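Local coordinates for putative capsular polysaccharide biosynthesis protein (PDB 6EWJ), which acts as an aminotransferase in pneumococcal teichoic acid biosynthesis, probably using pyridoxal phosphate to transfer an amino group to a sugar, at the interface of chains A and B. Coordinates in Å, arbitrary orientation; residue numbers count along the deposited sequence, not the author numbering. Chains: chain A/B, Putative capsular polysaccharide biosynthesis protein.

Contact 1: the interface of chains A and B. Residues chain A 250-251; chain B 338, 341-342.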
# COMPACT_ATOMS: atom_id res chain seq x y z
N LEU A 250 -11.73 18.58 -21.68
CA LEU A 250 -11.28 17.45 -22.49
C LEU A 250 -9.92 16.96 -22.01
O LEU A 250 -9.68 15.77 -21.97
CB LEU A 250 -11.15 17.85 -23.97
CG LEU A 250 -12.22 17.57 -24.98
CD1 LEU A 250 -11.71 17.97 -26.37
CD2 LEU A 250 -12.68 16.11 -24.96
N GLY A 251 -9.02 17.90 -21.71
CA GLY A 251 -7.69 17.60 -21.11
C GLY A 251 -7.75 17.86 -19.63
O GLY A 251 -7.69 19.01 -19.22
N GLN B 338 -5.50 22.19 -24.08
CA GLN B 338 -6.90 22.00 -24.51
C GLN B 338 -7.08 21.91 -26.05
O GLN B 338 -7.91 21.14 -26.55
CB GLN B 338 -7.83 23.07 -23.89
CG GLN B 338 -7.81 23.10 -22.36
CD GLN B 338 -8.06 21.73 -21.72
OE1 GLN B 338 -8.96 21.00 -22.15
NE2 GLN B 338 -7.32 21.39 -20.70
N ALA B 341 -5.95 18.50 -27.06
CA ALA B 341 -7.04 17.58 -26.72
C ALA B 341 -8.17 17.59 -27.77
O ALA B 341 -8.66 16.53 -28.13
CB ALA B 341 -7.58 17.91 -25.32
N LYS B 342 -8.54 18.76 -28.27
CA LYS B 342 -9.52 18.85 -29.39
C LYS B 342 -9.04 18.16 -30.67
O LYS B 342 -9.85 17.74 -31.48
CB LYS B 342 -9.88 20.27 -29.70
CG LYS B 342 -10.71 20.94 -28.63
CD LYS B 342 -11.04 22.36 -29.01
CE LYS B 342 -11.50 23.16 -27.80
NZ LYS B 342 -11.38 24.62 -28.10

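Contact 2: the interface of chains A and B. Residues chain A 253-254; chain B 333-334, 337, 349, 352, 377.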
# COMPACT_ATOMS: atom_id res chain seq x y z
N TRP A 253 -5.85 17.36 -16.91
CA TRP A 253 -4.55 17.14 -16.22
C TRP A 253 -4.52 17.73 -14.81
O TRP A 253 -3.89 17.20 -13.95
CB TRP A 253 -3.38 17.68 -17.09
CG TRP A 253 -3.39 19.14 -17.25
CD1 TRP A 253 -4.03 19.85 -18.21
CD2 TRP A 253 -2.75 20.10 -16.40
NE1 TRP A 253 -3.86 21.18 -18.01
CE2 TRP A 253 -3.06 21.38 -16.92
CE3 TRP A 253 -1.97 20.01 -15.23
CZ2 TRP A 253 -2.61 22.57 -16.32
CZ3 TRP A 253 -1.51 21.19 -14.64
CH2 TRP A 253 -1.85 22.47 -15.20
N GLU A 254 -5.17 18.88 -14.59
CA GLU A 254 -4.91 19.66 -13.39
C GLU A 254 -5.50 19.06 -12.11
O GLU A 254 -6.65 18.67 -12.08
CB GLU A 254 -5.31 21.12 -13.59
CG GLU A 254 -4.59 21.99 -12.61
CD GLU A 254 -4.83 23.44 -12.77
OE1 GLU A 254 -5.50 23.83 -13.75
OE2 GLU A 254 -4.35 24.18 -11.88
N ARG B 333 -0.06 28.18 -22.22
CA ARG B 333 0.25 26.75 -22.08
C ARG B 333 -1.07 25.94 -21.84
O ARG B 333 -1.28 24.92 -22.49
CB ARG B 333 1.18 26.47 -20.90
CG ARG B 333 1.71 25.03 -20.87
CD ARG B 333 0.79 23.98 -20.21
NE ARG B 333 0.36 24.47 -18.91
CZ ARG B 333 1.10 24.43 -17.81
NH1 ARG B 333 2.30 23.85 -17.80
NH2 ARG B 333 0.60 24.96 -16.69
N ASN B 334 -1.92 26.45 -20.96
CA ASN B 334 -3.16 25.73 -20.65
C ASN B 334 -4.06 25.64 -21.89
O ASN B 334 -4.56 24.56 -22.19
CB ASN B 334 -3.90 26.36 -19.49
CG ASN B 334 -3.11 26.29 -18.18
OD1 ASN B 334 -2.12 25.57 -18.04
ND2 ASN B 334 -3.53 27.11 -17.23
N ILE B 337 -2.77 22.93 -24.31
CA ILE B 337 -3.15 21.58 -23.91
C ILE B 337 -4.60 21.26 -24.32
O ILE B 337 -4.88 20.21 -24.86
CB ILE B 337 -2.99 21.39 -22.42
CG1 ILE B 337 -1.52 21.25 -22.11
CG2 ILE B 337 -3.77 20.17 -21.92
CD1 ILE B 337 -1.24 21.27 -20.64
N VAL B 349 1.18 17.55 -17.64
CA VAL B 349 2.12 18.55 -17.09
C VAL B 349 2.90 17.90 -15.97
O VAL B 349 2.31 17.33 -15.04
CB VAL B 349 1.42 19.86 -16.60
CG1 VAL B 349 2.41 20.78 -15.90
CG2 VAL B 349 0.74 20.58 -17.74
N LYS B 352 3.39 20.72 -11.53
CA LYS B 352 3.19 21.83 -10.60
C LYS B 352 4.31 21.74 -9.59
O LYS B 352 4.50 20.69 -9.04
CB LYS B 352 1.86 21.67 -9.85
CG LYS B 352 0.65 21.98 -10.68
CD LYS B 352 -0.57 22.18 -9.79
CE LYS B 352 -1.72 22.70 -10.59
NZ LYS B 352 -2.98 22.73 -9.79
N PHE B 377 7.62 24.96 -14.95
CA PHE B 377 6.23 24.52 -14.95
C PHE B 377 5.35 25.33 -15.90
O PHE B 377 4.59 24.76 -16.64
CB PHE B 377 5.64 24.62 -13.55
CG PHE B 377 4.13 24.78 -13.52
CD1 PHE B 377 3.28 23.72 -13.85
CD2 PHE B 377 3.56 26.00 -13.12
CE1 PHE B 377 1.91 23.87 -13.79
CE2 PHE B 377 2.18 26.16 -13.11
CZ PHE B 377 1.36 25.08 -13.40
O HOH W 1 -4.98 22.84 -19.94

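Contact 1: the interface of chains A and B
A:Leu250 rests against the last turn of helix 330-342 of chain B, meeting B:Ala341 and B:Lys342. Its CB faces the B:Ala341 methyl, with the two CB atoms 3.8 Å apart. Beyond that, the CD1 branch of the leucine carries the contact along the helix backbone: it lies 3.8 Å from B:Lys342 CA and similarly close to the peptide joining B:Ala341 and B:Lys342. The lysine adds its CG to this apolar surface; beyond CG its extended chain leads away from the leucine.

Outward from this apolar patch lies B:Gln338, one turn earlier on the same helix. A bend at CB-CG (chi2 -52°) turns its amide towards the backbone of A:Gly251, which it reads at both ends. The amide nitrogen NE2 donates to A:Gly251 O at 2.8 Å; this bond is almost straight (174° at H), reaches a lone pair in the carbonyl plane and lies in the glutamine's own amide plane. In return, A:Gly251 N donates to B:Gln338 OE1 at 3.1 Å, somewhat tilted from the amide carbonyl plane. This reciprocal pairing illustrates how a side-chain amide can imitate a neighbouring strand, and it fixes the flip of the glutamine as well as its rotation. Together the leucine and the paired glycine hold the loop of chain A against the helix of its partner, probably helping to keep the two subunits in register.

Contact 2: the interface of chains A and B
The loop of chain A between helix 244-248 and strand 256-257 brings A:Trp253 and A:Glu254 against helix 330-342 of chain B and the B:Val349 to B:Lys352 loop, near helix 371-378. The protein belongs to the DegT/DnrJ/EryC1 aminotransferases, a pyridoxal-phosphate family that typically works as dimers. A:Trp253 shows how one aromatic side chain can pack into a partner: a chi1 of 66°, with CG between the backbone N and carbonyl carbon, points the indole at B:Ile337 and B:Val349.

B:Val349 meets one face of the indole, its CG2 methyl lying over the six-membered ring 3.7 Å from the centroid in a CH-pi contact. The opposite face is backed from within chain A by CB of A:Glu254. B:Ile337 flanks the pyrrole part, with CG2 3.7 Å from A:Trp253 CD1. The indole NE1 is served by water 1 at 2.8 Å, in the ring plane, and this water also bonds to B:Asn334 O.

Near the edge of the six-membered ring, B:Asn334 OD1 lies 3.5 Å from A:Trp253 CZ2. B:Arg333 grips this OD1 side-on, through NE at 2.8 Å and through NH2, both nearly in the guanidinium plane, which helps fix the amide. NH1 makes a more bent bond to the backbone oxygen of B:Phe377, 33° out of that plane, helping to hold the group. The methyl of B:Val349 that touches the indole also lies over one guanidinium face.

Beside the tryptophan, B:Lys352 extends across to A:Glu254, forming a salt bridge and hydrogen bond of 2.9 Å between NZ and OE2. OE2 receives NZ on its anti lone pair, and the aliphatic parts pack as the chains cross, CE of the lysine against CG of the glutamate.

Contacts 1 and 2 lie about 11 Å apart, measured between C-alpha centres, and share two elements, one loop of chain A and helix 330-342 of chain B; contact 2 also draws on the B:Val349 to B:Lys352 loop and helix 371-378. Contact 2 uses the earlier turns, contact 1 the last ones, so the loop, read from A:Leu250 to A:Trp253, runs back along the helix. Their centres are about 16 Å (contact 2) and 21 Å (contact 1) from B:Lys205, the predicted cofactor-linking lysine. B:Lys352 directly follows B:Tyr351, a cofactor-binding residue, so contact 2 may steady that neighbourhood. Two-fold symmetry repeats both contacts.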